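Local structure of cytokinin riboside 5'-monophosphate phosphoribohydrolase (Streptomyces coelicolor, 5ZI9) at residues G64-F78 against M161-L173. The protein is a Rossmann-like alpha/beta protein of the SLOG clan, modelled as an assembly of six copies. Sequence-based numbering, arbitrary orientation.
Sequences GFGTLAELPPAISVF and MMFVKYAQGFVVL
Phe78 O accepts Leu173 N at 2.7 Å, with a bent N-H...O angle of 141°, and a CA-H of Val172 adds a weaker contact to the same oxygen. This bond ends the parallel pairing of two central strands in the Rossmann-like sheet: 74-78 lies between 106-109 and 167-172, and 167-172 has 200-203 as its other neighbour. Val171 N to Ser76 O (3.2 Å), Phe78 N to Val171 O and Ser76 N to Gly169 O make the straighter rungs, and Gln168 N reaches Ala74 O where the chain turns a corner. Val77 and Val171 lie on one face of the sheet, where Ile75 CG2 also meets Val171 CG2; Ser76, Phe78 and Phe170 take the other, where helix 177-191 also packs.

On that second face Phe78, Phe163 and Phe170 form an aromatic cluster. Phe78 puts its edge to two rings: CE2 stands over the centre of Phe170, with planes at 55°, while CE1 meets the middle of Phe163, 4.9 Å separating the ring centroids. Ser76 OG, set beside its own backbone N (chi1 -76°), donates to Phe163 O at 3.0 Å, in the carbonyl plane on a lone pair, tying the strand to the end of helix 156-165.

Earlier in both segments, where 64-67 faces 161-165, Phe65 offers one face to Lys165: CE and NZ lie over it, NZ 4.2 Å from the centroid in a cation-pi contact, and NZ also salt-bridges Asp50 of a second subunit. Met161 CE comes to the ring edge at 3.3 Å from Phe65 CZ. Tyr166 is held between Leu68 CB on one face and Lys165 CG on the opposite face, while its OH donates to a water that in turn donates to Phe65 O.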
# COMPACT_ATOMS: atom_id res chain seq x y z
N GLY B 64 -2.58 0.88 15.06
CA GLY B 64 -3.78 0.98 15.88
C GLY B 64 -4.66 -0.26 15.81
O GLY B 64 -4.94 -0.85 16.82
N PHE B 65 -5.06 -0.68 14.62
CA PHE B 65 -5.97 -1.80 14.49
C PHE B 65 -5.37 -3.10 14.98
O PHE B 65 -6.08 -4.03 15.37
CB PHE B 65 -6.33 -1.98 13.04
CG PHE B 65 -7.10 -0.84 12.45
CD1 PHE B 65 -7.64 0.15 13.24
CD2 PHE B 65 -7.32 -0.79 11.08
CE1 PHE B 65 -8.38 1.17 12.68
CE2 PHE B 65 -8.06 0.22 10.53
CZ PHE B 65 -8.59 1.19 11.33
N GLY B 66 -4.06 -3.19 14.89
CA GLY B 66 -3.32 -4.34 15.29
C GLY B 66 -3.33 -4.40 16.78
O GLY B 66 -3.59 -5.48 17.32
N THR B 67 -3.07 -3.28 17.47
CA THR B 67 -2.97 -3.37 18.90
C THR B 67 -4.34 -3.37 19.56
O THR B 67 -4.44 -3.78 20.69
CB THR B 67 -2.02 -2.32 19.58
OG1 THR B 67 -2.73 -1.15 19.92
CG2 THR B 67 -0.75 -1.97 18.74
N LEU B 68 -5.39 -2.94 18.87
CA LEU B 68 -6.74 -2.95 19.43
C LEU B 68 -7.58 -4.08 18.83
O LEU B 68 -8.79 -4.06 18.94
CB LEU B 68 -7.39 -1.59 19.20
CG LEU B 68 -6.63 -0.41 19.83
CD1 LEU B 68 -7.19 0.91 19.34
CD2 LEU B 68 -6.66 -0.43 21.34
N ALA B 69 -6.94 -5.10 18.28
CA ALA B 69 -7.65 -6.15 17.54
C ALA B 69 -8.58 -7.00 18.38
O ALA B 69 -9.55 -7.49 17.85
CB ALA B 69 -6.68 -7.04 16.80
N GLU B 70 -8.26 -7.20 19.65
CA GLU B 70 -9.02 -8.10 20.50
C GLU B 70 -9.64 -7.32 21.64
O GLU B 70 -9.89 -7.85 22.71
CB GLU B 70 -8.12 -9.28 20.97
CG GLU B 70 -8.46 -10.62 20.29
CD GLU B 70 -7.26 -11.31 19.67
OE1 GLU B 70 -6.17 -11.25 20.28
OE2 GLU B 70 -7.41 -11.90 18.56
N LEU B 71 -9.90 -6.05 21.42
CA LEU B 71 -10.62 -5.26 22.41
C LEU B 71 -12.02 -5.80 22.51
O LEU B 71 -12.61 -6.07 21.48
CB LEU B 71 -10.75 -3.80 22.00
CG LEU B 71 -9.88 -2.75 22.69
CD1 LEU B 71 -10.61 -1.42 22.66
CD2 LEU B 71 -9.50 -3.10 24.12
N PRO B 72 -12.56 -5.95 23.73
CA PRO B 72 -13.99 -6.23 23.87
C PRO B 72 -14.81 -4.96 23.73
O PRO B 72 -14.23 -3.90 23.55
CB PRO B 72 -14.09 -6.77 25.31
CG PRO B 72 -13.01 -6.05 26.02
CD PRO B 72 -11.87 -5.98 25.04
N PRO B 73 -16.14 -5.03 23.80
CA PRO B 73 -17.01 -3.88 23.78
C PRO B 73 -16.57 -2.79 24.74
O PRO B 73 -16.26 -3.11 25.89
CB PRO B 73 -18.32 -4.46 24.26
CG PRO B 73 -18.32 -5.83 23.70
CD PRO B 73 -16.89 -6.27 23.53
N ALA B 74 -16.52 -1.53 24.28
CA ALA B 74 -15.98 -0.45 25.12
C ALA B 74 -16.82 0.78 25.10
O ALA B 74 -17.67 0.93 24.24
CB ALA B 74 -14.58 -0.09 24.68
N ILE B 75 -16.56 1.64 26.07
CA ILE B 75 -17.11 2.99 26.13
C ILE B 75 -15.94 3.97 26.20
O ILE B 75 -14.99 3.73 26.91
CB ILE B 75 -18.02 3.17 27.36
CG1 ILE B 75 -19.29 2.32 27.21
CG2 ILE B 75 -18.34 4.64 27.63
CD1 ILE B 75 -20.18 2.67 26.05
N SER B 76 -16.02 5.07 25.46
CA SER B 76 -14.94 6.05 25.45
C SER B 76 -15.30 7.18 26.38
O SER B 76 -16.37 7.77 26.22
CB SER B 76 -14.66 6.58 24.05
OG SER B 76 -13.94 5.63 23.28
N VAL B 77 -14.41 7.48 27.33
CA VAL B 77 -14.65 8.49 28.36
C VAL B 77 -13.74 9.69 28.20
O VAL B 77 -12.56 9.54 27.94
CB VAL B 77 -14.50 7.88 29.78
CG1 VAL B 77 -14.77 8.93 30.86
CG2 VAL B 77 -15.45 6.70 29.88
N PHE B 78 -14.32 10.87 28.33
CA PHE B 78 -13.64 12.14 28.09
C PHE B 78 -13.92 13.04 29.25
O PHE B 78 -14.91 12.89 29.97
CB PHE B 78 -14.15 12.84 26.82
CG PHE B 78 -14.02 12.00 25.59
CD1 PHE B 78 -12.82 11.98 24.88
CD2 PHE B 78 -15.07 11.18 25.19
CE1 PHE B 78 -12.70 11.16 23.78
CE2 PHE B 78 -14.95 10.39 24.08
CZ PHE B 78 -13.76 10.37 23.39
N MET B 161 -10.68 8.57 15.06
CA MET B 161 -11.44 7.49 14.53
C MET B 161 -11.39 6.27 15.44
O MET B 161 -12.34 5.50 15.46
CB MET B 161 -11.03 7.19 13.11
CG MET B 161 -10.21 5.95 12.88
SD MET B 161 -11.30 4.72 12.19
CE MET B 161 -10.27 4.03 10.94
N MET B 162 -10.34 6.09 16.22
CA MET B 162 -10.25 4.94 17.15
C MET B 162 -11.26 5.03 18.35
O MET B 162 -11.79 4.00 18.85
CB MET B 162 -8.83 4.83 17.70
CG MET B 162 -7.73 4.78 16.65
SD MET B 162 -7.56 3.19 15.87
CE MET B 162 -6.66 3.62 14.38
N PHE B 163 -11.52 6.27 18.78
CA PHE B 163 -12.46 6.56 19.85
C PHE B 163 -13.84 6.12 19.48
O PHE B 163 -14.57 5.71 20.34
CB PHE B 163 -12.51 8.06 20.19
CG PHE B 163 -11.37 8.55 21.05
CD1 PHE B 163 -11.08 7.93 22.26
CD2 PHE B 163 -10.63 9.68 20.70
CE1 PHE B 163 -10.06 8.38 23.08
CE2 PHE B 163 -9.62 10.13 21.52
CZ PHE B 163 -9.33 9.49 22.71
N VAL B 164 -14.22 6.23 18.21
CA VAL B 164 -15.57 5.81 17.76
C VAL B 164 -15.67 4.35 17.35
O VAL B 164 -16.59 3.67 17.71
CB VAL B 164 -16.05 6.68 16.61
CG1 VAL B 164 -17.42 6.23 16.12
CG2 VAL B 164 -16.08 8.14 17.09
N LYS B 165 -14.69 3.90 16.60
CA LYS B 165 -14.66 2.55 16.05
C LYS B 165 -14.71 1.46 17.10
O LYS B 165 -15.30 0.41 16.87
CB LYS B 165 -13.40 2.39 15.17
CG LYS B 165 -13.28 1.05 14.43
CD LYS B 165 -11.99 0.94 13.62
CE LYS B 165 -11.43 -0.48 13.61
NZ LYS B 165 -11.79 -1.18 12.36
N TYR B 166 -14.03 1.68 18.22
CA TYR B 166 -13.89 0.63 19.25
C TYR B 166 -14.85 0.84 20.41
O TYR B 166 -14.85 0.04 21.35
CB TYR B 166 -12.44 0.51 19.76
CG TYR B 166 -11.55 0.01 18.69
CD1 TYR B 166 -11.45 -1.34 18.43
CD2 TYR B 166 -10.84 0.90 17.86
CE1 TYR B 166 -10.65 -1.80 17.40
CE2 TYR B 166 -10.07 0.44 16.80
CZ TYR B 166 -9.97 -0.91 16.59
OH TYR B 166 -9.22 -1.36 15.57
N ALA B 167 -15.66 1.90 20.35
CA ALA B 167 -16.62 2.19 21.40
C ALA B 167 -18.06 2.05 20.89
O ALA B 167 -18.31 2.06 19.68
CB ALA B 167 -16.37 3.56 21.98
N GLN B 168 -18.99 1.87 21.83
CA GLN B 168 -20.42 1.94 21.56
C GLN B 168 -21.10 3.10 22.23
O GLN B 168 -22.31 3.21 22.13
CB GLN B 168 -21.14 0.66 21.95
CG GLN B 168 -20.88 -0.49 20.98
CD GLN B 168 -19.87 -1.43 21.56
OE1 GLN B 168 -20.22 -2.18 22.48
NE2 GLN B 168 -18.59 -1.36 21.08
N GLY B 169 -20.36 3.99 22.88
CA GLY B 169 -20.96 5.20 23.39
C GLY B 169 -19.93 6.06 24.06
O GLY B 169 -18.79 5.62 24.31
N PHE B 170 -20.32 7.31 24.33
CA PHE B 170 -19.45 8.26 25.05
C PHE B 170 -20.05 8.61 26.40
O PHE B 170 -21.26 8.76 26.55
CB PHE B 170 -19.23 9.58 24.29
CG PHE B 170 -18.28 9.50 23.14
CD1 PHE B 170 -17.81 8.29 22.62
CD2 PHE B 170 -17.90 10.66 22.50
CE1 PHE B 170 -16.94 8.25 21.55
CE2 PHE B 170 -17.05 10.62 21.40
CZ PHE B 170 -16.57 9.43 20.94
N VAL B 171 -19.16 8.77 27.37
CA VAL B 171 -19.51 9.43 28.59
C VAL B 171 -18.56 10.62 28.74
O VAL B 171 -17.35 10.49 28.61
CB VAL B 171 -19.37 8.52 29.81
CG1 VAL B 171 -19.91 9.23 31.02
CG2 VAL B 171 -20.11 7.23 29.59
N VAL B 172 -19.11 11.76 29.06
CA VAL B 172 -18.36 12.94 28.98
C VAL B 172 -18.43 13.59 30.32
O VAL B 172 -19.43 14.19 30.67
CB VAL B 172 -18.92 13.89 27.89
CG1 VAL B 172 -18.08 15.14 27.77
CG2 VAL B 172 -18.97 13.19 26.54
N LEU B 173 -17.34 13.50 31.04
CA LEU B 173 -17.17 14.29 32.25
C LEU B 173 -16.89 15.75 31.91
O LEU B 173 -16.47 16.08 30.80
CB LEU B 173 -16.02 13.73 33.08
CG LEU B 173 -16.37 12.38 33.70
CD1 LEU B 173 -15.15 11.50 33.68
CD2 LEU B 173 -16.90 12.57 35.11
O HOH W 1 -8.66 -3.79 15.25